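Local coordinates for lysozyme (Penaeus vannamei, PDB 6UKC), which probably hydrolyses the beta-1,4 linkages between N-acetylmuramic acid and N-acetylglucosamine in peptidoglycan, and those between N-acetylglucosamine units in chitodextrins, at residues K5-K9 and C10-E14; S23-D26 and I27-W30; A94-I97 and R98-E102. All coordinates share one frame; numbering follows the deposited sequence.

Contact 1 of 3, residues K5-K9 and C10-E14; sequences KVFGK and CEFAE
Glu-11 divides its carboxylate between two partners on the chain just ahead of its helix. Lys-5 NZ meets Glu-11 OE1 at 2.9 Å, a salt bridge that uses the syn lone pair, on the side of the other oxygen; the two side chains reach it from opposite directions. Glu-11 OE2 accepts from Gly-8 N at 3.0 Å, the N-H coming from above the carboxylate plane. With both oxygens engaged, the carboxylate has little freedom to rotate, and Phe-7 CD1 lies 3.7 Å from Glu-11 OE1, ring and carboxylate planes being 61° apart. Lys-5 CG, anti to the backbone N (chi1 -175°), lies over one face of the Phe-7 ring, and the bend at chi2 turns the rest of the chain toward the carboxylate. Phe-12 CD1 sits 3.9 Å above the opposite face, also toward the rim. The two rings meet obliquely, planes at 50° and centroids 5.3 Å apart, and Phe-7 CB touches Phe-12 CB at 3.8 Å. Gly-8 is the N-cap of helix 9-20, so the Phe-7 and Phe-12 pair is a hydrophobic staple, and the bond from Gly-8 N to the Glu-11 carboxylate is the N3 side-chain half of a capping box; with no side chain on Gly-8, the reciprocal side-chain bond to Glu-11 N is absent. The positive Lys-5 and the helix N-terminus would both be expected to favour an ionised Glu-11. Behind these side chains the first helical turn is set by Phe-12 N to Gly-8 O, 2.8 Å, and Ala-13 N to Lys-9 O. Farther out, Phe-12 packs on Val-31 and Ala-34 of helix 24-38, and Lys-9 runs away to Glu-132 and the carbonyl of Tyr-129. Cys-10 is joined by a disulfide to Cys-133, tying this helix start to helix 126-134.

Contact 2 of 3, residues S23-D26 and I27-W30; sequences SNDD and IKNW
Asp-26 and Trp-30 both hold CG beside the backbone N (chi1 -75° and -71°), which sends carboxylate and indole down the same flank of the helix. A water joins them: it accepts from Trp-30 NE1 at 3.0 Å, at the indole edge and in its plane, and donates to Asp-26 OD2 at 2.7 Å. Trp-30 CD1 lies 3.3 Å from Asp-26 O, the carbonyl that also accepts from Trp-30 N. One residue earlier, Asn-29 folds back so that ND2 donates to Asp-25 O at 2.9 Å in a bent bond (138°), tilted from the amide plane; the backbone bond from Asn-29 N to the same oxygen is weak. Lys-28 CE rides 3.5 Å from Asp-25 OD1, but the ion pair there is long, and NZ has its salt bridge with Asp-127. Ser-23 is the N-cap, its OG accepting from Asp-26 N at 3.2 Å. Ile-27 packs on Ala-13 and Leu-16 of helix 9-20, Lys-28 and Asn-29 face Leu-126 of helix 126-134, and Trp-30 lies against Leu-91 of helix 88-105, with the rings of Tyr-111 and Trp-114 edge-to-face to its own.

Contact 3 of 3, residues A94-I97 and R98-E102; sequences AETI and RRDTE
Glu-95 and Arg-98 lie side by side and point the same way from helix 88-105, a long helix of the C-type lysozyme fold, with carboxylate and guanidinium planes turned 48° apart. They stop short of a salt bridge, Glu-95 OE1 and Arg-98 NH2 being 4.5 Å apart; one water bridges the two groups. The water that joins Asp-26 and Trp-30 also donates to Glu-95 OE1 and accepts from Arg-98 NH1 at 3.1 Å, in the guanidinium plane at its edge, so it has two donors and two acceptors in all. A second accepts from Arg-98 NH2 at 2.9 Å and donates to the backbone Glu-95 O, 2.7 Å away. Direct contact is van der Waals packing of the guanidinium on the aliphatic part of Glu-95: Arg-98 NH2 comes to 3.9 Å from Glu-95 CG, and Glu-95 CA lies over one face. Bonds at both NH1 and NH2 should restrain the guanidinium; NH1 also makes a weak hydrogen bond with Tyr-111 OH.

The Arg-99 chain bends at chi3 and lays its guanidinium back along the helix, with Thr-96 CA and Glu-95 O over one face. The Thr-96 side chain runs at a slant to that of Arg-99; Arg-99 NH2 nears Thr-96 OG1 at too poor an angle for a hydrogen bond, and that hydroxyl is paired with the carbonyl of Arg-92. Thr-101 holds OG1 beside its own backbone N (chi1 -63°), turning the hydroxyl back on Ile-97 O. That oxygen takes two bonds, from Thr-101 N and Thr-101 OG1, both at 2.9 Å, arriving from opposite faces of the carbonyl plane.

How the contacts relate
Along the chain the three contacts follow in series, on helices 9-20, 24-38 and 88-105, all within the C-type lysozyme fold. Contacts 1 and 2 have centres 13 Å apart and touch where Phe-12 CE2 packs on Trp-30 O and Ala-13 O on Ile-27 CD1. Contacts 2 and 3, with centres 14 Å apart, meet through Trp-30, whose ring lies against Ala-94 and Arg-98, and they share a water. Contacts 1 and 3 do not touch; their centres are 22 Å apart, on opposite sides of the chain's centre. Contact 2, touching both, thus lies between contacts 1 and 3, and Trp-30 packs on both neighbours, linking helices of the alpha-helical part of the lysozyme fold.

Contact 1 of 3, residues K5-K9 and C10-E14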
loop_
_atom_site.group_PDB
_atom_site.type_symbol
_atom_site.label_atom_id
_atom_site.label_comp_id
_atom_site.label_asym_id
_atom_site.label_seq_id
_atom_site.Cartn_x
_atom_site.Cartn_y
_atom_site.Cartn_z
ATOM N N LYS A 5 -13.852 -5.712 2.361
ATOM C CA LYS A 5 -13.950 -4.724 1.262
ATOM C C LYS A 5 -12.940 -5.067 0.168
ATOM O O LYS A 5 -11.730 -5.263 0.492
ATOM C CB LYS A 5 -13.656 -3.326 1.796
ATOM C CG LYS A 5 -13.836 -2.191 0.807
ATOM C CD LYS A 5 -15.121 -2.251 0.027
ATOM C CE LYS A 5 -15.400 -0.952 -0.708
ATOM N NZ LYS A 5 -16.513 -1.082 -1.688
ATOM N N VAL A 6 -13.425 -5.125 -1.072
ATOM C CA VAL A 6 -12.604 -5.208 -2.313
ATOM C C VAL A 6 -12.970 -4.006 -3.181
ATOM O O VAL A 6 -14.066 -3.953 -3.729
ATOM C CB VAL A 6 -12.819 -6.526 -3.087
ATOM C CG1 VAL A 6 -11.863 -6.618 -4.275
ATOM C CG2 VAL A 6 -12.700 -7.756 -2.189
ATOM N N PHE A 7 -12.055 -3.065 -3.332
ATOM C CA PHE A 7 -12.329 -1.840 -4.124
ATOM C C PHE A 7 -12.280 -2.150 -5.633
ATOM O O PHE A 7 -11.447 -2.976 -6.105
ATOM C CB PHE A 7 -11.316 -0.757 -3.760
ATOM C CG PHE A 7 -11.463 -0.163 -2.377
ATOM C CD1 PHE A 7 -12.328 0.890 -2.155
ATOM C CD2 PHE A 7 -10.725 -0.643 -1.299
ATOM C CE1 PHE A 7 -12.461 1.443 -0.892
ATOM C CE2 PHE A 7 -10.840 -0.073 -0.043
ATOM C CZ PHE A 7 -11.696 0.981 0.152
ATOM N N GLY A 8 -13.112 -1.466 -6.409
ATOM C CA GLY A 8 -12.776 -1.182 -7.823
ATOM C C GLY A 8 -11.582 -0.232 -7.907
ATOM O O GLY A 8 -11.408 0.586 -7.007
ATOM N N LYS A 9 -10.774 -0.330 -8.958
ATOM C CA LYS A 9 -9.563 0.511 -9.167
ATOM C C LYS A 9 -9.932 2.010 -9.122
ATOM O O LYS A 9 -9.307 2.765 -8.367
ATOM C CB LYS A 9 -8.918 0.101 -10.494
ATOM C CG LYS A 9 -7.803 1.001 -10.993
ATOM C CD LYS A 9 -7.338 0.608 -12.377
ATOM C CE LYS A 9 -6.464 1.659 -13.031
ATOM N NZ LYS A 9 -5.912 1.166 -14.316
ATOM N N CYS A 10 -10.886 2.440 -9.940
ATOM C CA CYS A 10 -11.362 3.848 -10.011
ATOM C C CYS A 10 -12.051 4.217 -8.694
ATOM O O CYS A 10 -11.854 5.349 -8.238
ATOM C CB CYS A 10 -12.269 4.056 -11.215
ATOM S SG CYS A 10 -11.412 3.668 -12.761
ATOM N N GLU A 11 -12.779 3.293 -8.073
ATOM C CA GLU A 11 -13.398 3.534 -6.739
ATOM C C GLU A 11 -12.305 3.840 -5.706
ATOM O O GLU A 11 -12.443 4.761 -4.883
ATOM C CB GLU A 11 -14.176 2.300 -6.326
ATOM C CG GLU A 11 -14.949 2.492 -5.036
ATOM C CD GLU A 11 -15.414 1.191 -4.409
ATOM O OE1 GLU A 11 -15.863 1.231 -3.281
ATOM O OE2 GLU A 11 -15.321 0.144 -5.072
ATOM N N PHE A 12 -11.231 3.079 -5.748
ATOM C CA PHE A 12 -10.073 3.255 -4.851
ATOM C C PHE A 12 -9.394 4.585 -5.188
ATOM O O PHE A 12 -9.074 5.335 -4.219
ATOM C CB PHE A 12 -9.124 2.069 -4.959
ATOM C CG PHE A 12 -7.994 2.100 -3.972
ATOM C CD1 PHE A 12 -8.245 2.153 -2.612
ATOM C CD2 PHE A 12 -6.686 2.099 -4.404
ATOM C CE1 PHE A 12 -7.204 2.179 -1.706
ATOM C CE2 PHE A 12 -5.647 2.146 -3.492
ATOM C CZ PHE A 12 -5.906 2.181 -2.148
ATOM N N ALA A 13 -9.190 4.883 -6.482
ATOM C CA ALA A 13 -8.607 6.188 -6.901
ATOM C C ALA A 13 -9.452 7.350 -6.354
ATOM O O ALA A 13 -8.843 8.280 -5.754
ATOM C CB ALA A 13 -8.468 6.277 -8.408
ATOM N N GLU A 14 -10.781 7.313 -6.555
ATOM C CA GLU A 14 -11.709 8.398 -6.132
ATOM C C GLU A 14 -11.670 8.518 -4.597
ATOM O O GLU A 14 -11.743 9.623 -4.087
ATOM C CB GLU A 14 -13.118 8.181 -6.700
ATOM C CG GLU A 14 -13.218 8.390 -8.212
ATOM C CD GLU A 14 -14.627 8.327 -8.807
ATOM O OE1 GLU A 14 -14.810 7.644 -9.829
ATOM O OE2 GLU A 14 -15.545 8.965 -8.264
#

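Contact 2 of 3, residues S23-D26 and I27-W30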
loop_
_atom_site.group_PDB
_atom_site.type_symbol
_atom_site.label_atom_id
_atom_site.label_comp_id
_atom_site.label_asym_id
_atom_site.label_seq_id
_atom_site.Cartn_x
_atom_site.Cartn_y
_atom_site.Cartn_z
ATOM N N SER A 23 -2.449 13.880 -3.707
ATOM C CA SER A 23 -1.982 14.299 -5.053
ATOM C C SER A 23 -2.154 13.152 -6.042
ATOM O O SER A 23 -2.107 11.964 -5.606
ATOM C CB SER A 23 -0.525 14.734 -5.018
ATOM O OG SER A 23 0.334 13.630 -4.755
ATOM N N ASN A 24 -2.261 13.514 -7.321
ATOM C CA ASN A 24 -2.327 12.599 -8.491
ATOM C C ASN A 24 -1.122 11.656 -8.509
ATOM O O ASN A 24 -1.324 10.460 -8.802
ATOM C CB ASN A 24 -2.399 13.385 -9.796
ATOM C CG ASN A 24 -3.755 14.003 -10.010
ATOM O OD1 ASN A 24 -4.683 13.795 -9.225
ATOM N ND2 ASN A 24 -3.872 14.791 -11.055
ATOM N N ASP A 25 0.075 12.183 -8.224
ATOM C CA ASP A 25 1.320 11.387 -8.143
ATOM C C ASP A 25 1.145 10.303 -7.075
ATOM O O ASP A 25 1.476 9.134 -7.331
ATOM C CB ASP A 25 2.557 12.218 -7.788
ATOM C CG ASP A 25 3.816 11.386 -7.989
ATOM O OD1 ASP A 25 4.130 11.107 -9.171
ATOM O OD2 ASP A 25 4.409 10.917 -6.978
ATOM N N ASP A 26 0.694 10.693 -5.889
ATOM C CA ASP A 26 0.476 9.723 -4.798
ATOM C C ASP A 26 -0.532 8.711 -5.305
ATOM O O ASP A 26 -0.225 7.472 -5.215
ATOM C CB ASP A 26 0.003 10.389 -3.504
ATOM C CG ASP A 26 1.088 11.142 -2.742
ATOM O OD1 ASP A 26 2.191 11.359 -3.325
ATOM O OD2 ASP A 26 0.812 11.508 -1.587
ATOM N N ILE A 27 -1.658 9.199 -5.848
ATOM C CA ILE A 27 -2.812 8.305 -6.178
ATOM C C ILE A 27 -2.360 7.273 -7.228
ATOM O O ILE A 27 -2.479 6.041 -6.953
ATOM C CB ILE A 27 -4.064 9.082 -6.615
ATOM C CG1 ILE A 27 -4.727 9.791 -5.425
ATOM C CG2 ILE A 27 -5.054 8.168 -7.330
ATOM C CD1 ILE A 27 -5.729 10.848 -5.820
ATOM N N LYS A 28 -1.795 7.722 -8.357
ATOM C CA LYS A 28 -1.456 6.764 -9.454
ATOM C C LYS A 28 -0.524 5.680 -8.897
ATOM O O LYS A 28 -0.673 4.493 -9.288
ATOM C CB LYS A 28 -0.862 7.483 -10.669
ATOM C CG LYS A 28 0.499 8.129 -10.466
ATOM C CD LYS A 28 0.823 9.086 -11.583
ATOM C CE LYS A 28 2.287 9.455 -11.669
ATOM N NZ LYS A 28 2.485 10.459 -12.750
ATOM N N ASN A 29 0.377 6.061 -7.986
ATOM C CA ASN A 29 1.343 5.113 -7.378
ATOM C C ASN A 29 0.594 4.180 -6.414
ATOM O O ASN A 29 0.889 2.968 -6.441
ATOM C CB ASN A 29 2.532 5.839 -6.751
ATOM C CG ASN A 29 3.573 6.229 -7.784
ATOM O OD1 ASN A 29 4.123 5.363 -8.443
ATOM N ND2 ASN A 29 3.803 7.520 -7.982
ATOM N N TRP A 30 -0.310 4.685 -5.564
ATOM C CA TRP A 30 -0.945 3.786 -4.561
ATOM C C TRP A 30 -1.907 2.833 -5.290
ATOM O O TRP A 30 -1.923 1.615 -4.960
ATOM C CB TRP A 30 -1.611 4.559 -3.402
ATOM C CG TRP A 30 -0.662 5.228 -2.452
ATOM C CD1 TRP A 30 -0.724 6.532 -2.043
ATOM C CD2 TRP A 30 0.454 4.640 -1.741
ATOM N NE1 TRP A 30 0.286 6.808 -1.155
ATOM C CE2 TRP A 30 1.030 5.670 -0.950
ATOM C CE3 TRP A 30 1.036 3.364 -1.696
ATOM C CZ2 TRP A 30 2.143 5.462 -0.139
ATOM C CZ3 TRP A 30 2.152 3.162 -0.909
ATOM C CH2 TRP A 30 2.686 4.193 -0.130
HETATM O O HOH W 1 0.311 9.452 0.160
#

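Contact 3 of 3, residues A94-I97 and R98-E102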
loop_
_atom_site.group_PDB
_atom_site.type_symbol
_atom_site.label_atom_id
_atom_site.label_comp_id
_atom_site.label_asym_id
_atom_site.label_seq_id
_atom_site.Cartn_x
_atom_site.Cartn_y
_atom_site.Cartn_z
ATOM N N ALA A 94 1.589 2.916 5.091
ATOM C CA ALA A 94 2.257 2.889 3.762
ATOM C C ALA A 94 3.057 4.194 3.593
ATOM O O ALA A 94 4.223 4.136 3.178
ATOM C CB ALA A 94 1.260 2.646 2.639
ATOM N N GLU A 95 2.504 5.344 3.973
ATOM C CA GLU A 95 3.247 6.628 3.825
ATOM C C GLU A 95 4.500 6.628 4.702
ATOM O O GLU A 95 5.485 7.282 4.304
ATOM C CB GLU A 95 2.355 7.803 4.200
ATOM C CG GLU A 95 1.278 8.028 3.161
ATOM C CD GLU A 95 0.319 9.160 3.472
ATOM O OE1 GLU A 95 -0.251 9.718 2.531
ATOM O OE2 GLU A 95 0.143 9.454 4.658
ATOM N N THR A 96 4.442 6.006 5.884
ATOM C CA THR A 96 5.626 5.814 6.769
ATOM C C THR A 96 6.643 4.869 6.107
ATOM O O THR A 96 7.878 5.138 6.219
ATOM C CB THR A 96 5.209 5.255 8.132
ATOM O OG1 THR A 96 4.371 6.258 8.685
ATOM C CG2 THR A 96 6.372 4.963 9.060
ATOM N N ILE A 97 6.166 3.765 5.510
ATOM C CA ILE A 97 7.065 2.818 4.780
ATOM C C ILE A 97 7.757 3.590 3.645
ATOM O O ILE A 97 9.001 3.518 3.553
ATOM C CB ILE A 97 6.294 1.586 4.280
ATOM C CG1 ILE A 97 5.822 0.726 5.460
ATOM C CG2 ILE A 97 7.117 0.779 3.274
ATOM C CD1 ILE A 97 4.861 -0.349 5.076
ATOM N N ARG A 98 6.993 4.331 2.843
ATOM C CA ARG A 98 7.521 5.220 1.774
ATOM C C ARG A 98 8.487 6.256 2.373
ATOM O O ARG A 98 9.568 6.434 1.813
ATOM C CB ARG A 98 6.394 5.954 1.037
ATOM C CG ARG A 98 6.847 6.550 -0.292
ATOM C CD ARG A 98 5.826 7.480 -0.936
ATOM N NE ARG A 98 5.419 8.505 0.002
ATOM C CZ ARG A 98 4.195 8.999 0.122
ATOM N NH1 ARG A 98 3.216 8.565 -0.659
ATOM N NH2 ARG A 98 3.948 9.919 1.048
ATOM N N ARG A 99 8.126 6.912 3.474
ATOM C CA ARG A 99 8.982 7.957 4.097
ATOM C C ARG A 99 10.313 7.314 4.510
ATOM O O ARG A 99 11.369 7.845 4.090
ATOM C CB ARG A 99 8.280 8.669 5.257
ATOM C CG ARG A 99 9.072 9.845 5.819
ATOM C CD ARG A 99 8.378 10.608 6.925
ATOM N NE ARG A 99 7.408 9.798 7.664
ATOM C CZ ARG A 99 6.086 9.732 7.423
ATOM N NH1 ARG A 99 5.519 10.444 6.464
ATOM N NH2 ARG A 99 5.319 8.957 8.166
ATOM N N ASP A 100 10.290 6.203 5.251
ATOM C CA ASP A 100 11.552 5.602 5.779
ATOM C C ASP A 100 12.427 5.069 4.635
ATOM O O ASP A 100 13.671 5.318 4.646
ATOM C CB ASP A 100 11.248 4.499 6.795
ATOM C CG ASP A 100 10.705 5.065 8.101
ATOM O OD1 ASP A 100 10.422 6.287 8.156
ATOM O OD2 ASP A 100 10.574 4.279 9.063
ATOM N N THR A 101 11.810 4.357 3.685
ATOM C CA THR A 101 12.512 3.787 2.510
ATOM C C THR A 101 13.231 4.927 1.788
ATOM O O THR A 101 14.430 4.764 1.506
ATOM C CB THR A 101 11.566 3.030 1.571
ATOM O OG1 THR A 101 11.037 1.930 2.302
ATOM C CG2 THR A 101 12.252 2.510 0.329
ATOM N N GLU A 102 12.535 6.032 1.513
ATOM C CA GLU A 102 13.134 7.195 0.820
ATOM C C GLU A 102 14.336 7.681 1.638
ATOM O O GLU A 102 15.396 7.918 1.043
ATOM C CB GLU A 102 12.087 8.289 0.617
ATOM C CG GLU A 102 12.665 9.570 0.041
ATOM C CD GLU A 102 11.665 10.426 -0.710
ATOM O OE1 GLU A 102 10.760 10.988 -0.056
ATOM O OE2 GLU A 102 11.793 10.526 -1.952
HETATM O O HOH W 1 0.311 9.452 0.160
HETATM O O HOH W 2 5.342 9.853 3.538
#